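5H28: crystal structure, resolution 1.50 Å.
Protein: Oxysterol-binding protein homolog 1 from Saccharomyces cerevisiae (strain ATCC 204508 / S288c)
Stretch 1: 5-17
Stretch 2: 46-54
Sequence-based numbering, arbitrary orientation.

Stretch 1 5-17: LKLKLLDALRQGS
Stretch 2 (46-54) HYAVQVAPM

How do the two stretches lie against each other? Both continue helices that begin earlier in the chain, one running from residue 5 through Arg14 and the other through Val51, and their axes approach to 9.2 Å with N-to-C directions 42° apart (signed crossing angle -42°). The CA atoms of Leu10 and Tyr47 are 6.7 Å apart and those of Leu13 and Ala52 5.2 Å, so the backbones draw together toward the C-terminal end. No hydrogen bond crosses the contact, which buries 490 Å², both sides summed.

What meets Tyr47 along the first two turns? Lys6, extended (t, t, t, then m), passes the hydroxyl end of Tyr47, its CE 3.4 Å from Tyr47 OH. Leu9 (t, p) points toward the second helix and sets CD2 4.2 Å from Tyr47 CD2. Leu10 (m, t) leaves its backbone sideways, yet its CD2 reaches 3.8 Å from Tyr47 CB and 4.2 Å from Val51 CG1, bridging successive turns. Tyr47 itself has chi1 m and chi2 -47°.

Why is Leu13 central? Pointing toward the partner in the m, t rotamer, it touches five residues. Its CD1 lies 3.8 Å from Tyr47 CB, its CD2 4.1 Å from Ala48 CB, and its CB 3.5 Å from Val51 CG2 (Val51 chi1 m). The backbones come close here, and Leu13 O is 3.6 Å from Ala52 CB.

How does the contact finish? Arg14 (m, t, t, chi4 82°) starts away from the partner, but its CG still packs 3.8 Å from Val51 CG2. Gly16 then leaves the helix at phi/psi 74/16, with Gly16 N donating a hydrogen bond to Leu13 O at 3.0 Å. Gly16 CA sits 3.7 Å from Pro53 CD, and an ideal CB on Gly16 would crowd Pro53 CG at 3.1 Å. In the second stretch, Ala52 (-91/158) and Pro53 (-70/156, C-gamma exo) are extended.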

# COMPACT_ATOMS: atom_id res chain seq x y z
N LEU A 5 -26.14 -3.61 -19.29
CA LEU A 5 -25.67 -4.17 -18.03
C LEU A 5 -25.50 -3.10 -16.96
O LEU A 5 -25.80 -3.34 -15.78
CB LEU A 5 -24.35 -4.92 -18.23
CG LEU A 5 -24.42 -6.22 -19.03
CD1 LEU A 5 -23.02 -6.71 -19.33
CD2 LEU A 5 -25.21 -7.26 -18.26
N LYS A 6 -25.04 -1.93 -17.36
CA LYS A 6 -24.84 -0.82 -16.43
C LYS A 6 -26.17 -0.33 -15.86
O LYS A 6 -26.30 -0.11 -14.66
CB LYS A 6 -24.11 0.33 -17.13
CG LYS A 6 -23.92 1.56 -16.26
CD LYS A 6 -23.14 2.63 -17.01
CE LYS A 6 -23.05 3.92 -16.22
NZ LYS A 6 -24.38 4.55 -16.02
N LEU A 7 -27.15 -0.16 -16.74
CA LEU A 7 -28.47 0.31 -16.32
C LEU A 7 -29.11 -0.72 -15.39
O LEU A 7 -29.75 -0.36 -14.39
CB LEU A 7 -29.36 0.53 -17.55
CG LEU A 7 -30.74 1.14 -17.31
CD1 LEU A 7 -30.59 2.57 -16.80
CD2 LEU A 7 -31.55 1.12 -18.60
N LYS A 8 -28.94 -1.99 -15.72
CA LYS A 8 -29.48 -3.10 -14.94
C LYS A 8 -28.88 -3.12 -13.54
O LYS A 8 -29.58 -3.26 -12.54
CB LYS A 8 -29.17 -4.43 -15.64
CG LYS A 8 -29.63 -5.67 -14.90
CD LYS A 8 -29.01 -6.93 -15.48
CE LYS A 8 -29.37 -7.14 -16.94
NZ LYS A 8 -30.83 -7.38 -17.12
N LEU A 9 -27.56 -2.97 -13.48
CA LEU A 9 -26.86 -2.98 -12.20
C LEU A 9 -27.24 -1.79 -11.34
O LEU A 9 -27.50 -1.93 -10.14
CB LEU A 9 -25.35 -3.01 -12.43
CG LEU A 9 -24.48 -2.98 -11.17
CD1 LEU A 9 -24.86 -4.14 -10.26
CD2 LEU A 9 -23.00 -3.07 -11.56
N LEU A 10 -27.27 -0.60 -11.94
CA LEU A 10 -27.63 0.60 -11.20
C LEU A 10 -29.05 0.50 -10.64
O LEU A 10 -29.32 0.96 -9.53
CB LEU A 10 -27.51 1.83 -12.10
CG LEU A 10 -26.08 2.33 -12.31
CD1 LEU A 10 -26.04 3.32 -13.47
CD2 LEU A 10 -25.57 2.97 -11.03
N ASP A 11 -29.95 -0.12 -11.40
CA ASP A 11 -31.34 -0.26 -10.96
C ASP A 11 -31.41 -1.12 -9.71
O ASP A 11 -32.12 -0.78 -8.75
CB ASP A 11 -32.18 -0.89 -12.08
CG ASP A 11 -33.67 -0.79 -11.82
OD1 ASP A 11 -34.17 0.32 -11.57
OD2 ASP A 11 -34.35 -1.84 -11.87
N ALA A 12 -30.68 -2.22 -9.70
CA ALA A 12 -30.66 -3.12 -8.55
C ALA A 12 -30.00 -2.44 -7.35
O ALA A 12 -30.46 -2.58 -6.21
CB ALA A 12 -29.92 -4.41 -8.91
N LEU A 13 -28.92 -1.71 -7.60
CA LEU A 13 -28.22 -1.03 -6.51
C LEU A 13 -29.08 0.04 -5.86
O LEU A 13 -29.09 0.18 -4.63
CB LEU A 13 -26.91 -0.43 -7.02
CG LEU A 13 -25.83 -1.45 -7.41
CD1 LEU A 13 -24.68 -0.75 -8.12
CD2 LEU A 13 -25.31 -2.18 -6.18
N ARG A 14 -29.83 0.79 -6.67
CA ARG A 14 -30.68 1.84 -6.12
C ARG A 14 -31.78 1.25 -5.25
O ARG A 14 -32.18 1.86 -4.25
CB ARG A 14 -31.32 2.67 -7.24
CG ARG A 14 -30.35 3.49 -8.06
CD ARG A 14 -31.06 4.58 -8.83
NE ARG A 14 -30.19 5.22 -9.82
CZ ARG A 14 -29.94 4.72 -11.02
NH1 ARG A 14 -29.13 5.37 -11.85
NH2 ARG A 14 -30.52 3.59 -11.41
N GLN A 15 -32.27 0.07 -5.62
CA GLN A 15 -33.32 -0.57 -4.85
C GLN A 15 -32.84 -0.94 -3.45
O GLN A 15 -33.64 -1.12 -2.53
CB GLN A 15 -33.85 -1.80 -5.58
CG GLN A 15 -34.97 -1.47 -6.55
CD GLN A 15 -35.49 -2.67 -7.30
OE1 GLN A 15 -35.71 -3.73 -6.71
NE2 GLN A 15 -35.70 -2.51 -8.60
N GLY A 16 -31.52 -1.07 -3.30
CA GLY A 16 -30.93 -1.35 -2.00
C GLY A 16 -31.00 -2.71 -1.33
O GLY A 16 -30.74 -2.80 -0.13
N SER A 17 -31.33 -3.77 -2.06
CA SER A 17 -31.39 -5.10 -1.46
C SER A 17 -30.20 -5.95 -1.89
O SER A 17 -30.04 -6.25 -3.08
CB SER A 17 -32.68 -5.81 -1.87
OG SER A 17 -32.64 -7.19 -1.52
N HIS A 46 -17.85 1.15 -7.59
CA HIS A 46 -17.95 2.58 -7.89
C HIS A 46 -19.42 2.97 -7.93
O HIS A 46 -19.84 3.95 -7.32
CB HIS A 46 -17.35 2.90 -9.27
CG HIS A 46 -15.85 2.99 -9.29
ND1 HIS A 46 -15.04 1.88 -9.20
CD2 HIS A 46 -15.03 4.05 -9.43
CE1 HIS A 46 -13.78 2.26 -9.28
NE2 HIS A 46 -13.74 3.57 -9.42
N TYR A 47 -20.20 2.19 -8.67
CA TYR A 47 -21.62 2.49 -8.80
C TYR A 47 -22.36 2.35 -7.48
O TYR A 47 -23.29 3.11 -7.21
CB TYR A 47 -22.25 1.59 -9.87
CG TYR A 47 -21.71 1.84 -11.26
CD1 TYR A 47 -21.59 3.14 -11.75
CD2 TYR A 47 -21.30 0.79 -12.08
CE1 TYR A 47 -21.08 3.38 -13.02
CE2 TYR A 47 -20.79 1.02 -13.36
CZ TYR A 47 -20.68 2.32 -13.82
OH TYR A 47 -20.17 2.57 -15.07
N ALA A 48 -21.95 1.39 -6.65
CA ALA A 48 -22.61 1.20 -5.37
C ALA A 48 -22.34 2.40 -4.47
O ALA A 48 -23.24 2.86 -3.76
CB ALA A 48 -22.11 -0.07 -4.71
N VAL A 49 -21.12 2.91 -4.49
CA VAL A 49 -20.77 4.07 -3.68
C VAL A 49 -21.63 5.27 -4.10
O VAL A 49 -21.97 6.12 -3.27
CB VAL A 49 -19.27 4.43 -3.83
CG1 VAL A 49 -19.00 5.81 -3.24
CG2 VAL A 49 -18.43 3.39 -3.13
N GLN A 50 -22.00 5.32 -5.37
CA GLN A 50 -22.81 6.43 -5.85
C GLN A 50 -24.30 6.35 -5.55
O GLN A 50 -24.94 7.39 -5.35
CB GLN A 50 -22.63 6.60 -7.36
CG GLN A 50 -21.22 6.97 -7.78
CD GLN A 50 -21.14 7.39 -9.23
OE1 GLN A 50 -21.53 6.65 -10.13
NE2 GLN A 50 -20.64 8.60 -9.47
N VAL A 51 -24.86 5.15 -5.49
CA VAL A 51 -26.30 5.03 -5.29
C VAL A 51 -26.85 4.11 -4.21
O VAL A 51 -28.00 4.28 -3.79
CB VAL A 51 -27.00 4.60 -6.62
CG1 VAL A 51 -26.48 5.44 -7.78
CG2 VAL A 51 -26.76 3.11 -6.88
N ALA A 52 -26.05 3.16 -3.73
CA ALA A 52 -26.54 2.19 -2.76
C ALA A 52 -26.39 2.49 -1.28
O ALA A 52 -25.56 3.30 -0.87
CB ALA A 52 -25.89 0.83 -3.06
N PRO A 53 -27.22 1.84 -0.44
CA PRO A 53 -27.19 2.02 1.01
C PRO A 53 -25.91 1.39 1.56
O PRO A 53 -25.33 0.50 0.94
CB PRO A 53 -28.43 1.27 1.49
CG PRO A 53 -29.34 1.32 0.31
CD PRO A 53 -28.40 1.07 -0.84
N MET A 54 -25.48 1.86 2.73
CA MET A 54 -24.28 1.34 3.37
C MET A 54 -24.30 -0.18 3.50
O MET A 54 -23.29 -0.85 3.29
CB MET A 54 -24.14 1.98 4.76
CG MET A 54 -23.11 1.31 5.66
SD MET A 54 -21.42 1.46 5.06
CE MET A 54 -20.77 2.68 6.21